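Local coordinates for Rep protein (Adeno-associated virus - 5, PDB 1M55), which probably nicks one strand of DNA at the viral origin, acting as the metal-dependent endonuclease domain of a rolling-circle-type replication initiator, at residues W35-E49 / P156-N168. Sequence-based numbering, arbitrary orientation.
Sequences WELPPESDLNLTLVE and PKVQPELQWAWTN
W35 sets the edge of its six-membered ring against one face of the W164 indole, a T-shaped pair with the planes at 66° and CE3 of W35 3.9 Å from CZ2 of W164. E36 O lies at the W164 edge, in the ring plane, 3.8 Å from CH2; L45 CD1 comes to the same rim, near the plane. L37 CD2 and P38 CD approach obliquely from the side of the plane away from W35, V48 CG1 from the W35 side; L53 of helix 50-71 and L177 also touch this indole. L43 CD2 lies over one face of the Q159 amide and meets L162 CD2 at 4.2 Å. CG of W164 stands anti to the backbone N (chi1 -152°), carrying the ring out among the loop residues. W35 NE1 is hydrogen-bonded to T54 OG1. The loop 35-49, leading from helix 24-32 into helix 50-71, is laid against strand 162-167, which pairs antiparallel with strand 77-83 in the central sheet of the Rep catalytic domain; Q163 and W164, both facing F81, form a classic beta bulge. Two glutamine amides grip the loop backbone. The extended Q159 accepts from N44 N at OE1, on a lone pair in the carbonyl plane and almost straight (2.8 Å), while its NE2 donates to N44 O at 2.9 Å, tilted from the carbonyl plane. L47 N reaches N44 O from the opposite face. Q163, bent at chi2 (-78°), receives a nearly straight bond at OE1 from the backbone N of E49, the N-cap residue of helix 50-71. Q163 NE2 donates to P160 O at 2.8 Å and, less directly, to L47 O at 3.2 Å. A water accepts from Q159 NE2 and donates to L162 O and, weakly, to L47 O.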
loop_
_atom_site.group_PDB
_atom_site.type_symbol
_atom_site.label_atom_id
_atom_site.label_comp_id
_atom_site.label_asym_id
_atom_site.label_seq_id
_atom_site.Cartn_x
_atom_site.Cartn_y
_atom_site.Cartn_z
ATOM N N TRP A 35 -9.309 -3.138 -15.056
ATOM C CA TRP A 35 -9.412 -1.945 -14.227
ATOM C C TRP A 35 -9.824 -0.766 -15.093
ATOM O O TRP A 35 -9.468 -0.702 -16.271
ATOM C CB TRP A 35 -8.072 -1.625 -13.556
ATOM C CG TRP A 35 -7.745 -2.529 -12.417
ATOM C CD1 TRP A 35 -7.199 -3.779 -12.489
ATOM C CD2 TRP A 35 -7.958 -2.260 -11.027
ATOM N NE1 TRP A 35 -7.063 -4.305 -11.228
ATOM C CE2 TRP A 35 -7.520 -3.395 -10.311
ATOM C CE3 TRP A 35 -8.475 -1.164 -10.314
ATOM C CZ2 TRP A 35 -7.584 -3.471 -8.916
ATOM C CZ3 TRP A 35 -8.539 -1.239 -8.924
ATOM C CH2 TRP A 35 -8.093 -2.385 -8.242
ATOM N N GLU A 36 -10.586 0.151 -14.510
ATOM C CA GLU A 36 -11.030 1.352 -15.208
ATOM C C GLU A 36 -10.784 2.530 -14.280
ATOM O O GLU A 36 -10.879 2.398 -13.056
ATOM C CB GLU A 36 -12.518 1.281 -15.552
ATOM C CG GLU A 36 -12.873 0.225 -16.591
ATOM C CD GLU A 36 -14.330 0.285 -17.029
ATOM O OE1 GLU A 36 -14.633 -0.202 -18.141
ATOM O OE2 GLU A 36 -15.171 0.816 -16.268
ATOM N N LEU A 37 -10.420 3.665 -14.856
ATOM C CA LEU A 37 -10.169 4.862 -14.072
ATOM C C LEU A 37 -11.497 5.493 -13.688
ATOM O O LEU A 37 -12.436 5.491 -14.483
ATOM C CB LEU A 37 -9.368 5.874 -14.895
ATOM C CG LEU A 37 -7.945 5.518 -15.300
ATOM C CD1 LEU A 37 -7.465 6.507 -16.346
ATOM C CD2 LEU A 37 -7.031 5.524 -14.084
ATOM N N PRO A 38 -11.616 5.988 -12.447
ATOM C CA PRO A 38 -12.864 6.626 -12.010
ATOM C C PRO A 38 -13.004 7.927 -12.815
ATOM O O PRO A 38 -12.004 8.487 -13.276
ATOM C CB PRO A 38 -12.590 6.926 -10.533
ATOM C CG PRO A 38 -11.604 5.878 -10.144
ATOM C CD PRO A 38 -10.677 5.850 -11.321
ATOM N N PRO A 39 -14.231 8.447 -12.962
ATOM C CA PRO A 39 -14.446 9.684 -13.723
ATOM C C PRO A 39 -13.595 10.868 -13.258
ATOM O O PRO A 39 -13.147 11.678 -14.074
ATOM C CB PRO A 39 -15.935 9.957 -13.502
ATOM C CG PRO A 39 -16.508 8.574 -13.386
ATOM C CD PRO A 39 -15.508 7.903 -12.469
ATOM N N GLU A 40 -13.353 10.953 -11.954
ATOM C CA GLU A 40 -12.575 12.050 -11.371
ATOM C C GLU A 40 -11.053 11.898 -11.455
ATOM O O GLU A 40 -10.319 12.754 -10.962
ATOM C CB GLU A 40 -12.990 12.253 -9.913
ATOM C CG GLU A 40 -14.460 12.613 -9.756
ATOM C CD GLU A 40 -14.893 12.718 -8.295
ATOM O OE1 GLU A 40 -14.472 13.684 -7.611
ATOM O OE2 GLU A 40 -15.653 11.834 -7.835
ATOM N N SER A 41 -10.582 10.806 -12.046
ATOM C CA SER A 41 -9.147 10.573 -12.177
ATOM C C SER A 41 -8.634 11.150 -13.489
ATOM O O SER A 41 -9.359 11.190 -14.480
ATOM C CB SER A 41 -8.839 9.076 -12.122
ATOM O OG SER A 41 -7.453 8.827 -12.268
ATOM N N ASP A 42 -7.383 11.604 -13.479
ATOM C CA ASP A 42 -6.757 12.158 -14.674
ATOM C C ASP A 42 -5.487 11.375 -15.013
ATOM O O ASP A 42 -4.610 11.869 -15.727
ATOM C CB ASP A 42 -6.447 13.651 -14.489
ATOM C CG ASP A 42 -5.455 13.924 -13.358
ATOM O OD1 ASP A 42 -5.012 12.970 -12.683
ATOM O OD2 ASP A 42 -5.119 15.111 -13.143
ATOM N N LEU A 43 -5.384 10.167 -14.467
ATOM C CA LEU A 43 -4.227 9.318 -14.707
ATOM C C LEU A 43 -4.274 8.729 -16.110
ATOM O O LEU A 43 -5.331 8.672 -16.737
ATOM C CB LEU A 43 -4.178 8.167 -13.691
ATOM C CG LEU A 43 -4.002 8.466 -12.200
ATOM C CD1 LEU A 43 -4.063 7.164 -11.422
ATOM C CD2 LEU A 43 -2.684 9.169 -11.949
ATOM N N ASN A 44 -3.112 8.330 -16.611
ATOM C CA ASN A 44 -3.019 7.704 -17.917
ATOM C C ASN A 44 -3.052 6.201 -17.624
ATOM O O ASN A 44 -2.099 5.645 -17.067
ATOM C CB ASN A 44 -1.708 8.094 -18.601
ATOM C CG ASN A 44 -1.533 7.425 -19.947
ATOM O OD1 ASN A 44 -2.357 6.610 -20.363
ATOM N ND2 ASN A 44 -0.458 7.769 -20.640
ATOM N N LEU A 45 -4.160 5.552 -17.963
ATOM C CA LEU A 45 -4.326 4.126 -17.699
ATOM C C LEU A 45 -3.288 3.228 -18.361
ATOM O O LEU A 45 -2.938 2.185 -17.809
ATOM C CB LEU A 45 -5.739 3.666 -18.076
ATOM C CG LEU A 45 -6.171 2.269 -17.603
ATOM C CD1 LEU A 45 -6.180 2.200 -16.080
ATOM C CD2 LEU A 45 -7.549 1.940 -18.145
ATOM N N THR A 46 -2.763 3.634 -19.511
ATOM C CA THR A 46 -1.771 2.818 -20.207
ATOM C C THR A 46 -0.490 2.639 -19.396
ATOM O O THR A 46 0.254 1.684 -19.617
ATOM C CB THR A 46 -1.424 3.386 -21.601
ATOM O OG1 THR A 46 -0.778 4.657 -21.463
ATOM C CG2 THR A 46 -2.688 3.564 -22.429
ATOM N N LEU A 47 -0.245 3.543 -18.446
ATOM C CA LEU A 47 0.950 3.465 -17.605
ATOM C C LEU A 47 0.728 2.661 -16.321
ATOM O O LEU A 47 1.655 2.468 -15.533
ATOM C CB LEU A 47 1.460 4.868 -17.265
ATOM C CG LEU A 47 1.932 5.707 -18.456
ATOM C CD1 LEU A 47 2.362 7.091 -17.984
ATOM C CD2 LEU A 47 3.083 4.993 -19.161
ATOM N N VAL A 48 -0.507 2.220 -16.102
ATOM C CA VAL A 48 -0.847 1.430 -14.922
ATOM C C VAL A 48 -0.719 -0.054 -15.273
ATOM O O VAL A 48 -1.279 -0.511 -16.274
ATOM C CB VAL A 48 -2.289 1.724 -14.448
ATOM C CG1 VAL A 48 -2.653 0.832 -13.268
ATOM C CG2 VAL A 48 -2.426 3.199 -14.064
ATOM N N GLU A 49 0.034 -0.793 -14.466
ATOM C CA GLU A 49 0.238 -2.222 -14.688
ATOM C C GLU A 49 -0.882 -2.979 -13.974
ATOM O O GLU A 49 -0.788 -3.274 -12.781
ATOM C CB GLU A 49 1.610 -2.643 -14.157
ATOM C CG GLU A 49 2.782 -1.866 -14.769
ATOM C CD GLU A 49 2.848 -1.972 -16.285
ATOM O OE1 GLU A 49 2.430 -3.009 -16.847
ATOM O OE2 GLU A 49 3.328 -1.011 -16.921
ATOM N N PRO A 156 3.659 13.729 -4.174
ATOM C CA PRO A 156 4.513 14.191 -5.278
ATOM C C PRO A 156 4.823 13.159 -6.371
ATOM O O PRO A 156 5.244 13.535 -7.468
ATOM C CB PRO A 156 5.804 14.596 -4.563
ATOM C CG PRO A 156 5.342 15.018 -3.221
ATOM C CD PRO A 156 4.339 13.947 -2.881
ATOM N N LYS A 157 4.680 11.869 -6.071
ATOM C CA LYS A 157 4.979 10.839 -7.064
ATOM C C LYS A 157 4.110 10.981 -8.312
ATOM O O LYS A 157 2.916 11.266 -8.215
ATOM C CB LYS A 157 4.814 9.433 -6.475
ATOM C CG LYS A 157 6.042 8.893 -5.746
ATOM C CD LYS A 157 6.197 9.477 -4.362
ATOM C CE LYS A 157 7.497 9.020 -3.709
ATOM N NZ LYS A 157 7.584 7.545 -3.576
ATOM N N VAL A 158 4.720 10.802 -9.482
ATOM C CA VAL A 158 3.998 10.894 -10.750
ATOM C C VAL A 158 4.132 9.553 -11.472
ATOM O O VAL A 158 4.892 8.681 -11.034
ATOM C CB VAL A 158 4.545 12.045 -11.654
ATOM C CG1 VAL A 158 4.312 13.392 -10.996
ATOM C CG2 VAL A 158 6.027 11.849 -11.935
ATOM N N GLN A 159 3.377 9.367 -12.551
ATOM C CA GLN A 159 3.447 8.119 -13.309
ATOM C C GLN A 159 4.763 8.073 -14.083
ATOM O O GLN A 159 5.272 9.115 -14.501
ATOM C CB GLN A 159 2.262 8.014 -14.270
ATOM C CG GLN A 159 0.915 7.968 -13.570
ATOM C CD GLN A 159 -0.224 7.743 -14.534
ATOM O OE1 GLN A 159 -0.756 8.687 -15.115
ATOM N NE2 GLN A 159 -0.604 6.489 -14.716
ATOM N N PRO A 160 5.317 6.871 -14.318
ATOM C CA PRO A 160 4.815 5.549 -13.928
ATOM C C PRO A 160 5.131 5.072 -12.504
ATOM O O PRO A 160 4.690 3.987 -12.115
ATOM C CB PRO A 160 5.451 4.635 -14.969
ATOM C CG PRO A 160 6.796 5.255 -15.142
ATOM C CD PRO A 160 6.481 6.736 -15.217
ATOM N N GLU A 161 5.903 5.840 -11.732
ATOM C CA GLU A 161 6.199 5.418 -10.359
ATOM C C GLU A 161 4.879 5.272 -9.605
ATOM O O GLU A 161 4.646 4.270 -8.929
ATOM C CB GLU A 161 7.101 6.413 -9.627
ATOM C CG GLU A 161 7.439 5.932 -8.216
ATOM C CD GLU A 161 8.341 6.867 -7.440
ATOM O OE1 GLU A 161 8.826 7.868 -8.007
ATOM O OE2 GLU A 161 8.569 6.592 -6.245
ATOM N N LEU A 162 4.030 6.289 -9.702
ATOM C CA LEU A 162 2.717 6.243 -9.070
ATOM C C LEU A 162 1.868 5.311 -9.924
ATOM O O LEU A 162 1.749 5.510 -11.136
ATOM C CB LEU A 162 2.073 7.635 -9.043
ATOM C CG LEU A 162 0.594 7.685 -8.644
ATOM C CD1 LEU A 162 0.424 7.173 -7.225
ATOM C CD2 LEU A 162 0.059 9.100 -8.771
ATOM N N GLN A 163 1.308 4.282 -9.299
ATOM C CA GLN A 163 0.464 3.324 -10.002
ATOM C C GLN A 163 -1.003 3.474 -9.604
ATOM O O GLN A 163 -1.888 3.434 -10.460
ATOM C CB GLN A 163 0.946 1.900 -9.733
ATOM C CG GLN A 163 2.267 1.545 -10.405
ATOM C CD GLN A 163 2.105 1.236 -11.880
ATOM O OE1 GLN A 163 1.226 0.463 -12.268
ATOM N NE2 GLN A 163 2.956 1.822 -12.709
ATOM N N TRP A 164 -1.256 3.688 -8.314
ATOM C CA TRP A 164 -2.620 3.836 -7.806
ATOM C C TRP A 164 -2.543 4.230 -6.335
ATOM O O TRP A 164 -1.479 4.155 -5.725
ATOM C CB TRP A 164 -3.359 2.496 -7.926
ATOM C CG TRP A 164 -4.853 2.594 -8.079
ATOM C CD1 TRP A 164 -5.784 2.556 -7.086
ATOM C CD2 TRP A 164 -5.580 2.673 -9.310
ATOM N NE1 TRP A 164 -7.051 2.594 -7.622
ATOM C CE2 TRP A 164 -6.954 2.667 -8.985
ATOM C CE3 TRP A 164 -5.205 2.741 -10.658
ATOM C CZ2 TRP A 164 -7.956 2.726 -9.959
ATOM C CZ3 TRP A 164 -6.203 2.802 -11.628
ATOM C CH2 TRP A 164 -7.562 2.793 -11.272
ATOM N N ALA A 165 -3.668 4.650 -5.765
ATOM C CA ALA A 165 -3.709 5.011 -4.354
ATOM C C ALA A 165 -5.143 4.920 -3.855
ATOM O O ALA A 165 -6.087 5.046 -4.638
ATOM C CB ALA A 165 -3.142 6.416 -4.125
ATOM N N TRP A 166 -5.288 4.674 -2.557
ATOM C CA TRP A 166 -6.594 4.544 -1.914
ATOM C C TRP A 166 -6.515 5.216 -0.549
ATOM O O TRP A 166 -5.462 5.220 0.091
ATOM C CB TRP A 166 -6.938 3.070 -1.661
ATOM C CG TRP A 166 -6.891 2.142 -2.840
ATOM C CD1 TRP A 166 -7.957 1.687 -3.568
ATOM C CD2 TRP A 166 -5.740 1.443 -3.339
ATOM N NE1 TRP A 166 -7.543 0.737 -4.472
ATOM C CE2 TRP A 166 -6.188 0.568 -4.355
ATOM C CE3 TRP A 166 -4.374 1.467 -3.018
ATOM C CZ2 TRP A 166 -5.320 -0.281 -5.052
ATOM C CZ3 TRP A 166 -3.511 0.622 -3.710
ATOM C CH2 TRP A 166 -3.989 -0.241 -4.716
ATOM N N THR A 167 -7.642 5.730 -0.071
ATOM C CA THR A 167 -7.674 6.363 1.241
ATOM C C THR A 167 -9.103 6.585 1.705
ATOM O O THR A 167 -10.028 6.661 0.886
ATOM C CB THR A 167 -6.961 7.737 1.235
ATOM O OG1 THR A 167 -6.899 8.254 2.568
ATOM C CG2 THR A 167 -7.702 8.731 0.352
ATOM N N ASN A 168 -9.282 6.611 3.022
ATOM C CA ASN A 168 -10.586 6.899 3.598
ATOM C C ASN A 168 -10.481 8.224 4.363
ATOM O O ASN A 168 -11.328 8.545 5.196
ATOM C CB ASN A 168 -11.126 5.750 4.470
ATOM C CG ASN A 168 -10.224 5.404 5.633
ATOM O OD1 ASN A 168 -9.135 5.957 5.786
ATOM N ND2 ASN A 168 -10.666 4.461 6.454
HETATM O O HOH W 1 1.380 4.608 -13.685
#